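Local coordinates for protein dicer Related Helicase (Caenorhabditis elegans, PDB 6M6Q) that probably hydrolyses ATP as an RNA-binding helicase of the RIG-I-like receptor subfamily, and is represented here by its N-terminal domain, at residues B[49-54]-B[138-143]; B[56-61]-B[128-133]; B[30-35]-B[146-151]. All coordinates share one frame; numbering follows the deposited sequence.

Interactions 1 and 2 lie near the periphery of this all-helical domain, where successive parts of the loop between helices 33-42 and 63-72 meet helix 131-144: residues 49-54 against its second half, residues 56-61 against its first turn. Interaction 3 is deeper and wholly buried, joining the start of helix 33-42 to helix 146-152. Interactions 1 and 3 are apolar across their interfaces, whereas interaction 2 sets a leucine against a helix cap and its salt bridge, close to the second subunit. The three are coupled: Met141 and Phe142 of 138-143 pack on Leu148 and Tyr149 of 146-151, and Arg30 NH1 probably hydrogen-bonds to Leu128 O.

Interaction 1. Residues B[49-54]-B[138-143]; sequences IGYFKL and DEVMFN
Val140 meets Tyr51 and Leu54 through its two methyl groups, one for each partner, and these two apolar touches carry the contact. Val140 CG1 approaches the Tyr51 ring obliquely, with Tyr51 CD2 as its nearest ring atom at 4.0 Å. The other methyl, Val140 CG2, lies 4.1 Å from Leu54 CD1. Rotation about the first torsion of Val140 (160°) places CG1 opposite the backbone N and CG2 opposite the carbonyl carbon, which spreads the two branches towards separate neighbours. Tyr51 and Leu54 both project towards the helix and leave Val140 as the buried member of the trio, while they themselves stay exposed.

A backbone bond links the two outer residues. Leu54 N donates to Tyr51 O at 3.1 Å, closing a 3-10 turn whose three-residue spacing sets both groups on the side that faces Val140. Across from it, Val140 sits within a regular helical turn in which Phe142 N bonds to Asp138 O at 3.1 Å.

Helix 33-42 packs against both partners, its Val39 touching Tyr51 and Val140; Phe52 turns to the same helix at Cys40 and Val41, and Met141 leads inwards to Leu148 of helix 146-152.

Interaction 2. Residues B[56-61]-B[128-133]; sequences ESLFPP and LFDEKG
Asp130 OD1, which faces Leu58 CD2 across the contact at 3.4 Å, is also held by two nitrogen donors of its own segment. Gly133 N gives Asp130 OD1 a weak bond of 3.3 Å, with an N-H...O angle of 150°. Lys132 NZ makes a weak hydrogen bond to the same oxygen and completes a salt bridge with Asp130 OD2 at 3.4 Å. With CG opposite its backbone N (first torsion -174°), the aspartate brings OD1 within bonding distance of the backbone N of Gly133 in the first turn.

This is a helix N-cap: Asp130 occupies the cap position before helix 131-144 and accepts from the first turn. Its negative charge lies at the helix N-terminus, an arrangement expected to interact favourably with the helix dipole. Leu58 covers the cap from the side of the 3-10 turn, its two methyls divided between the carboxylate and the backbone. Leu58 CD1 rests 3.7 Å from Gly133 CA, directly on the helix backbone. Leu58 CD2, besides meeting the carboxylate, is 4.4 Å from Lys132 CE, so the lysine chain borders the same leucine. Leu58 also touches Val127 at the end of helix 94-127, while Lys132 packs on Lys63 of the second subunit.

Interaction 3. Residues B[30-35]-B[146-151]; sequences RLLKWK and KELYGY
Leu148 fits its two terminal methyls against Leu32 and Lys35, which lie at and just within the start of helix 33-42. The apolar part of the contact is the leucine pair: Leu32 CD2 and Leu148 CD1 are 3.9 Å apart, and the two side chains run antiparallel alongside each other. All three residues are buried, and Leu148 contributes the largest share of the surface closed off between the segments.

A second kind of packing involves the aliphatic stem of a charged residue. Lys35 brings CG to 4.0 Å from Leu148 CD2, its chain crossing the leucine at a slant. A bend at the second torsion (57°) turns the rest of the lysine aside after CG, so that methylene rather than ammonium faces the leucine.

The polar end of Lys35 finds its partners beyond the two segments, where NZ hydrogen-bonds to Tyr144 OH and Gln227 O. Backbone bonding is separate from this: within helix 146-152, Tyr151 N bonds to Glu147 O at 2.8 Å.

The lysine is thus amphipathic in use, lending hydrocarbon to the interface between the helices while its ammonium, probably charged, is hydrogen-bonded by two neutral oxygens, which would offset part of the cost of burying it.

Interaction 1. Residues B[49-54]-B[138-143]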
loop_
_atom_site.group_PDB
_atom_site.type_symbol
_atom_site.label_atom_id
_atom_site.label_comp_id
_atom_site.label_asym_id
_atom_site.label_seq_id
_atom_site.Cartn_x
_atom_site.Cartn_y
_atom_site.Cartn_z
ATOM N N ILE B 49 16.395 1.027 24.177
ATOM C CA ILE B 49 15.747 0.897 22.841
ATOM C C ILE B 49 16.683 1.495 21.780
ATOM O O ILE B 49 16.326 1.459 20.600
ATOM C CB ILE B 49 14.332 1.522 22.827
ATOM C CG1 ILE B 49 14.346 3.021 23.129
ATOM C CG2 ILE B 49 13.402 0.767 23.776
ATOM C CD1 ILE B 49 13.055 3.731 22.767
ATOM N N GLY B 50 17.881 1.930 22.179
ATOM C CA GLY B 50 18.935 2.414 21.259
ATOM C C GLY B 50 18.448 3.554 20.378
ATOM O O GLY B 50 17.824 4.483 20.909
ATOM N N TYR B 51 18.721 3.479 19.073
ATOM C CA TYR B 51 18.497 4.580 18.095
ATOM C C TYR B 51 16.983 4.790 17.887
ATOM O O TYR B 51 16.594 5.872 17.414
ATOM C CB TYR B 51 19.177 4.301 16.746
ATOM C CG TYR B 51 20.693 4.259 16.737
ATOM C CD1 TYR B 51 21.448 4.743 17.799
ATOM C CD2 TYR B 51 21.377 3.740 15.642
ATOM C CE1 TYR B 51 22.835 4.694 17.779
ATOM C CE2 TYR B 51 22.761 3.674 15.615
ATOM C CZ TYR B 51 23.493 4.149 16.687
ATOM O OH TYR B 51 24.852 4.078 16.664
ATOM N N PHE B 52 16.150 3.797 18.229
ATOM C CA PHE B 52 14.678 3.873 18.071
ATOM C C PHE B 52 14.170 5.145 18.778
ATOM O O PHE B 52 13.196 5.769 18.299
ATOM C CB PHE B 52 13.990 2.607 18.618
ATOM C CG PHE B 52 14.044 1.379 17.733
ATOM C CD1 PHE B 52 13.164 1.217 16.669
ATOM C CD2 PHE B 52 14.929 0.347 18.006
ATOM C CE1 PHE B 52 13.211 0.077 15.880
ATOM C CE2 PHE B 52 14.969 -0.792 17.217
ATOM C CZ PHE B 52 14.119 -0.919 16.153
ATOM N N LYS B 53 14.822 5.533 19.878
ATOM C CA LYS B 53 14.349 6.632 20.767
ATOM C C LYS B 53 14.378 7.970 20.012
ATOM O O LYS B 53 13.559 8.840 20.348
ATOM C CB LYS B 53 15.181 6.706 22.046
ATOM C CG LYS B 53 14.425 7.231 23.255
ATOM C CD LYS B 53 15.308 7.564 24.429
ATOM C CE LYS B 53 14.515 7.964 25.654
ATOM N NZ LYS B 53 13.683 9.164 25.397
ATOM N N LEU B 54 15.264 8.115 19.015
ATOM C CA LEU B 54 15.412 9.359 18.204
ATOM C C LEU B 54 14.127 9.631 17.396
ATOM O O LEU B 54 14.078 10.692 16.745
ATOM C CB LEU B 54 16.611 9.227 17.253
ATOM C CG LEU B 54 17.985 9.098 17.904
ATOM C CD1 LEU B 54 18.966 8.396 16.961
ATOM C CD2 LEU B 54 18.521 10.461 18.318
ATOM N N ASP B 138 18.307 9.594 7.685
ATOM C CA ASP B 138 19.465 9.958 6.816
ATOM C C ASP B 138 20.706 10.064 7.703
ATOM O O ASP B 138 21.692 9.394 7.409
ATOM C CB ASP B 138 19.197 11.251 6.031
ATOM C CG ASP B 138 20.062 11.452 4.789
ATOM O OD1 ASP B 138 20.439 10.434 4.164
ATOM O OD2 ASP B 138 20.336 12.640 4.438
ATOM N N GLU B 139 20.606 10.807 8.801
ATOM C CA GLU B 139 21.723 11.040 9.750
ATOM C C GLU B 139 22.106 9.724 10.449
ATOM O O GLU B 139 23.298 9.557 10.745
ATOM C CB GLU B 139 21.370 12.127 10.770
ATOM C CG GLU B 139 22.585 12.600 11.552
ATOM C CD GLU B 139 22.355 13.721 12.536
ATOM O OE1 GLU B 139 21.349 14.447 12.371
ATOM O OE2 GLU B 139 23.195 13.872 13.469
ATOM N N VAL B 140 21.148 8.831 10.720
ATOM C CA VAL B 140 21.451 7.534 11.403
ATOM C C VAL B 140 22.379 6.719 10.494
ATOM O O VAL B 140 23.428 6.225 10.994
ATOM C CB VAL B 140 20.180 6.747 11.773
ATOM C CG1 VAL B 140 20.470 5.256 12.001
ATOM C CG2 VAL B 140 19.492 7.351 12.989
ATOM N N MET B 141 22.046 6.647 9.203
ATOM C CA MET B 141 22.816 5.895 8.187
ATOM C C MET B 141 24.216 6.514 8.032
ATOM O O MET B 141 25.203 5.741 7.927
ATOM C CB MET B 141 22.085 5.900 6.837
ATOM C CG MET B 141 20.788 5.095 6.842
ATOM S SD MET B 141 20.961 3.400 7.542
ATOM C CE MET B 141 21.867 2.591 6.229
ATOM N N PHE B 142 24.299 7.846 8.026
ATOM C CA PHE B 142 25.561 8.619 7.884
ATOM C C PHE B 142 26.508 8.241 9.018
ATOM O O PHE B 142 27.686 8.038 8.753
ATOM C CB PHE B 142 25.275 10.125 7.872
ATOM C CG PHE B 142 26.497 11.005 7.804
ATOM C CD1 PHE B 142 27.143 11.221 6.600
ATOM C CD2 PHE B 142 26.998 11.627 8.937
ATOM C CE1 PHE B 142 28.258 12.038 6.530
ATOM C CE2 PHE B 142 28.132 12.417 8.866
ATOM C CZ PHE B 142 28.752 12.630 7.664
ATOM N N ASN B 143 25.993 8.169 10.243
ATOM C CA ASN B 143 26.790 7.894 11.466
ATOM C C ASN B 143 27.195 6.413 11.489
ATOM O O ASN B 143 28.255 6.104 12.071
ATOM C CB ASN B 143 26.030 8.278 12.738
ATOM C CG ASN B 143 25.789 9.767 12.887
ATOM O OD1 ASN B 143 26.296 10.578 12.115
ATOM N ND2 ASN B 143 25.017 10.135 13.890
#

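Interaction 2. Residues B[56-61]-B[128-133]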
loop_
_atom_site.group_PDB
_atom_site.type_symbol
_atom_site.label_atom_id
_atom_site.label_comp_id
_atom_site.label_asym_id
_atom_site.label_seq_id
_atom_site.Cartn_x
_atom_site.Cartn_y
_atom_site.Cartn_z
ATOM N N GLU B 56 10.867 9.204 18.743
ATOM C CA GLU B 56 9.754 9.228 19.738
ATOM C C GLU B 56 8.789 10.400 19.447
ATOM O O GLU B 56 7.587 10.245 19.742
ATOM C CB GLU B 56 10.294 9.229 21.171
ATOM C CG GLU B 56 11.065 10.476 21.559
ATOM C CD GLU B 56 11.833 10.340 22.871
ATOM O OE1 GLU B 56 12.794 11.124 23.085
ATOM O OE2 GLU B 56 11.481 9.437 23.680
ATOM N N SER B 57 9.267 11.483 18.823
ATOM C CA SER B 57 8.475 12.700 18.487
ATOM C C SER B 57 7.413 12.390 17.420
ATOM O O SER B 57 6.432 13.187 17.304
ATOM C CB SER B 57 9.370 13.806 18.039
ATOM O OG SER B 57 10.483 13.295 17.320
ATOM N N LEU B 58 7.582 11.282 16.681
ATOM C CA LEU B 58 6.744 10.920 15.505
ATOM C C LEU B 58 5.604 9.981 15.920
ATOM O O LEU B 58 4.788 9.639 15.049
ATOM C CB LEU B 58 7.624 10.260 14.445
ATOM C CG LEU B 58 8.610 11.187 13.744
ATOM C CD1 LEU B 58 9.785 10.397 13.220
ATOM C CD2 LEU B 58 7.930 11.965 12.620
ATOM N N PHE B 59 5.519 9.600 17.190
ATOM C CA PHE B 59 4.421 8.743 17.705
ATOM C C PHE B 59 3.786 9.406 18.911
ATOM O O PHE B 59 4.385 10.280 19.519
ATOM C CB PHE B 59 4.930 7.359 18.082
ATOM C CG PHE B 59 5.686 6.639 16.998
ATOM C CD1 PHE B 59 7.055 6.823 16.847
ATOM C CD2 PHE B 59 5.040 5.753 16.146
ATOM C CE1 PHE B 59 7.762 6.127 15.879
ATOM C CE2 PHE B 59 5.746 5.075 15.167
ATOM C CZ PHE B 59 7.107 5.254 15.044
ATOM N N PRO B 60 2.563 8.994 19.300
ATOM C CA PRO B 60 1.944 9.475 20.527
ATOM C C PRO B 60 2.745 9.052 21.743
ATOM O O PRO B 60 3.355 7.992 21.732
ATOM C CB PRO B 60 0.566 8.802 20.533
ATOM C CG PRO B 60 0.314 8.498 19.077
ATOM C CD PRO B 60 1.674 8.120 18.539
ATOM N N PRO B 61 2.753 9.866 22.821
ATOM C CA PRO B 61 3.591 9.611 23.998
ATOM C C PRO B 61 3.555 8.157 24.499
ATOM O O PRO B 61 2.497 7.657 24.838
ATOM C CB PRO B 61 3.003 10.566 25.056
ATOM C CG PRO B 61 1.654 10.993 24.473
ATOM C CD PRO B 61 1.903 11.046 22.992
ATOM N N LEU B 128 9.611 6.655 7.784
ATOM C CA LEU B 128 10.290 6.717 6.457
ATOM C C LEU B 128 9.359 7.341 5.400
ATOM O O LEU B 128 9.726 7.348 4.245
ATOM C CB LEU B 128 10.729 5.304 6.037
ATOM C CG LEU B 128 11.874 4.681 6.842
ATOM C CD1 LEU B 128 12.422 3.463 6.125
ATOM C CD2 LEU B 128 13.002 5.672 7.094
ATOM N N PHE B 129 8.182 7.825 5.766
ATOM C CA PHE B 129 7.234 8.440 4.798
ATOM C C PHE B 129 6.905 9.861 5.252
ATOM O O PHE B 129 5.930 10.445 4.752
ATOM C CB PHE B 129 6.002 7.552 4.628
ATOM C CG PHE B 129 6.238 6.293 3.823
ATOM C CD1 PHE B 129 6.771 5.143 4.409
ATOM C CD2 PHE B 129 5.904 6.243 2.475
ATOM C CE1 PHE B 129 6.986 3.996 3.652
ATOM C CE2 PHE B 129 6.089 5.077 1.735
ATOM C CZ PHE B 129 6.614 3.956 2.326
ATOM N N ASP B 130 7.739 10.388 6.147
ATOM C CA ASP B 130 7.629 11.720 6.784
ATOM C C ASP B 130 8.974 12.419 6.611
ATOM O O ASP B 130 10.022 11.739 6.831
ATOM C CB ASP B 130 7.305 11.580 8.268
ATOM C CG ASP B 130 7.020 12.882 8.986
ATOM O OD1 ASP B 130 7.964 13.438 9.576
ATOM O OD2 ASP B 130 5.840 13.296 9.005
ATOM N N GLU B 131 8.968 13.693 6.198
ATOM C CA GLU B 131 10.206 14.465 5.912
ATOM C C GLU B 131 11.082 14.478 7.175
ATOM O O GLU B 131 12.260 14.119 7.073
ATOM C CB GLU B 131 9.879 15.887 5.444
ATOM C CG GLU B 131 11.063 16.853 5.573
ATOM C CD GLU B 131 11.132 17.977 4.553
ATOM O OE1 GLU B 131 10.103 18.234 3.874
ATOM O OE2 GLU B 131 12.221 18.604 4.449
ATOM N N LYS B 132 10.514 14.869 8.314
ATOM C CA LYS B 132 11.258 15.044 9.592
ATOM C C LYS B 132 11.896 13.710 9.970
ATOM O O LYS B 132 13.039 13.721 10.456
ATOM C CB LYS B 132 10.326 15.548 10.704
ATOM C CG LYS B 132 9.476 16.772 10.348
ATOM C CD LYS B 132 8.460 17.180 11.416
ATOM C CE LYS B 132 7.300 16.208 11.567
ATOM N NZ LYS B 132 6.315 16.325 10.462
ATOM N N GLY B 133 11.166 12.618 9.753
ATOM C CA GLY B 133 11.593 11.241 10.058
ATOM C C GLY B 133 12.660 10.727 9.111
ATOM O O GLY B 133 13.525 9.994 9.565
#

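Interaction 3. Residues B[30-35]-B[146-151]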
loop_
_atom_site.group_PDB
_atom_site.type_symbol
_atom_site.label_atom_id
_atom_site.label_comp_id
_atom_site.label_asym_id
_atom_site.label_seq_id
_atom_site.Cartn_x
_atom_site.Cartn_y
_atom_site.Cartn_z
ATOM N N ARG B 30 14.371 4.005 0.758
ATOM C CA ARG B 30 13.464 2.992 1.379
ATOM C C ARG B 30 13.718 1.591 0.810
ATOM O O ARG B 30 13.174 0.658 1.376
ATOM C CB ARG B 30 11.994 3.395 1.209
ATOM C CG ARG B 30 11.584 4.540 2.123
ATOM C CD ARG B 30 10.101 4.734 2.208
ATOM N NE ARG B 30 9.488 5.116 0.943
ATOM C CZ ARG B 30 9.152 6.370 0.595
ATOM N NH1 ARG B 30 9.421 7.391 1.397
ATOM N NH2 ARG B 30 8.542 6.591 -0.559
ATOM N N LEU B 31 14.594 1.438 -0.193
ATOM C CA LEU B 31 15.103 0.098 -0.628
ATOM C C LEU B 31 16.121 -0.421 0.409
ATOM O O LEU B 31 16.359 -1.655 0.432
ATOM C CB LEU B 31 15.702 0.186 -2.040
ATOM C CG LEU B 31 14.716 0.567 -3.156
ATOM C CD1 LEU B 31 15.439 1.043 -4.404
ATOM C CD2 LEU B 31 13.812 -0.590 -3.505
ATOM N N LEU B 32 16.583 0.452 1.323
ATOM C CA LEU B 32 17.474 0.097 2.481
ATOM C C LEU B 32 16.679 0.035 3.799
ATOM O O LEU B 32 17.318 0.030 4.861
ATOM C CB LEU B 32 18.592 1.146 2.630
ATOM C CG LEU B 32 19.719 1.105 1.609
ATOM C CD1 LEU B 32 20.510 2.401 1.654
ATOM C CD2 LEU B 32 20.625 -0.078 1.863
ATOM N N LYS B 33 15.350 0.049 3.754
ATOM C CA LYS B 33 14.504 0.130 4.975
ATOM C C LYS B 33 14.788 -1.061 5.914
ATOM O O LYS B 33 14.700 -0.860 7.118
ATOM C CB LYS B 33 13.024 0.240 4.599
ATOM C CG LYS B 33 12.349 -1.027 4.089
ATOM C CD LYS B 33 10.848 -0.834 3.949
ATOM C CE LYS B 33 10.063 -2.097 4.124
ATOM N NZ LYS B 33 8.721 -1.968 3.519
ATOM N N TRP B 34 15.109 -2.253 5.392
ATOM C CA TRP B 34 15.365 -3.460 6.234
ATOM C C TRP B 34 16.746 -3.355 6.869
ATOM O O TRP B 34 16.893 -3.800 8.048
ATOM C CB TRP B 34 15.194 -4.761 5.442
ATOM C CG TRP B 34 13.777 -5.017 5.010
ATOM C CD1 TRP B 34 13.338 -5.271 3.740
ATOM C CD2 TRP B 34 12.601 -5.010 5.844
ATOM N NE1 TRP B 34 11.975 -5.425 3.729
ATOM C CE2 TRP B 34 11.498 -5.267 5.004
ATOM C CE3 TRP B 34 12.373 -4.833 7.217
ATOM C CZ2 TRP B 34 10.194 -5.347 5.491
ATOM C CZ3 TRP B 34 11.082 -4.899 7.694
ATOM C CH2 TRP B 34 10.007 -5.145 6.839
ATOM N N LYS B 35 17.703 -2.743 6.156
ATOM C CA LYS B 35 19.075 -2.498 6.658
ATOM C C LYS B 35 19.016 -1.388 7.704
ATOM O O LYS B 35 19.768 -1.478 8.685
ATOM C CB LYS B 35 20.036 -2.167 5.513
ATOM C CG LYS B 35 21.478 -1.833 5.927
ATOM C CD LYS B 35 22.157 -2.921 6.744
ATOM C CE LYS B 35 23.570 -2.595 7.186
ATOM N NZ LYS B 35 23.984 -3.496 8.293
ATOM N N LYS B 146 29.507 5.735 6.196
ATOM C CA LYS B 146 29.594 6.873 5.249
ATOM C C LYS B 146 29.381 6.358 3.818
ATOM O O LYS B 146 28.713 7.059 3.039
ATOM C CB LYS B 146 30.957 7.561 5.379
ATOM C CG LYS B 146 31.347 7.981 6.792
ATOM C CD LYS B 146 30.970 9.399 7.107
ATOM C CE LYS B 146 31.108 9.732 8.576
ATOM N NZ LYS B 146 32.528 9.890 8.967
ATOM N N GLU B 147 29.941 5.183 3.487
ATOM C CA GLU B 147 29.891 4.591 2.118
ATOM C C GLU B 147 28.437 4.271 1.767
ATOM O O GLU B 147 28.025 4.576 0.651
ATOM C CB GLU B 147 30.741 3.318 2.030
ATOM C CG GLU B 147 31.054 2.881 0.603
ATOM C CD GLU B 147 29.953 2.133 -0.132
ATOM O OE1 GLU B 147 30.012 2.077 -1.369
ATOM O OE2 GLU B 147 29.070 1.576 0.524
ATOM N N LEU B 148 27.707 3.656 2.699
ATOM C CA LEU B 148 26.289 3.273 2.522
ATOM C C LEU B 148 25.451 4.548 2.395
ATOM O O LEU B 148 24.642 4.614 1.449
ATOM C CB LEU B 148 25.854 2.393 3.702
ATOM C CG LEU B 148 24.499 1.682 3.581
ATOM C CD1 LEU B 148 24.387 0.865 2.294
ATOM C CD2 LEU B 148 24.267 0.790 4.791
ATOM N N TYR B 149 25.725 5.564 3.224
ATOM C CA TYR B 149 25.114 6.920 3.101
ATOM C C TYR B 149 25.296 7.400 1.672
ATOM O O TYR B 149 24.296 7.680 1.010
ATOM C CB TYR B 149 25.710 7.910 4.105
ATOM C CG TYR B 149 25.363 9.361 3.868
ATOM C CD1 TYR B 149 26.274 10.220 3.267
ATOM C CD2 TYR B 149 24.158 9.900 4.297
ATOM C CE1 TYR B 149 25.986 11.560 3.058
ATOM C CE2 TYR B 149 23.854 11.241 4.099
ATOM C CZ TYR B 149 24.781 12.076 3.489
ATOM O OH TYR B 149 24.506 13.396 3.301
ATOM N N GLY B 150 26.538 7.373 1.191
ATOM C CA GLY B 150 26.896 7.795 -0.171
ATOM C C GLY B 150 26.117 7.030 -1.223
ATOM O O GLY B 150 25.568 7.669 -2.148
ATOM N N TYR B 151 26.061 5.711 -1.071
ATOM C CA TYR B 151 25.452 4.766 -2.033
ATOM C C TYR B 151 23.949 5.076 -2.166
ATOM O O TYR B 151 23.401 4.988 -3.310
ATOM C CB TYR B 151 25.735 3.328 -1.588
ATOM C CG TYR B 151 25.423 2.283 -2.627
ATOM C CD1 TYR B 151 26.352 1.918 -3.587
ATOM C CD2 TYR B 151 24.184 1.663 -2.659
ATOM C CE1 TYR B 151 26.054 0.976 -4.565
ATOM C CE2 TYR B 151 23.874 0.710 -3.621
ATOM C CZ TYR B 151 24.815 0.360 -4.575
ATOM O OH TYR B 151 24.511 -0.559 -5.539
#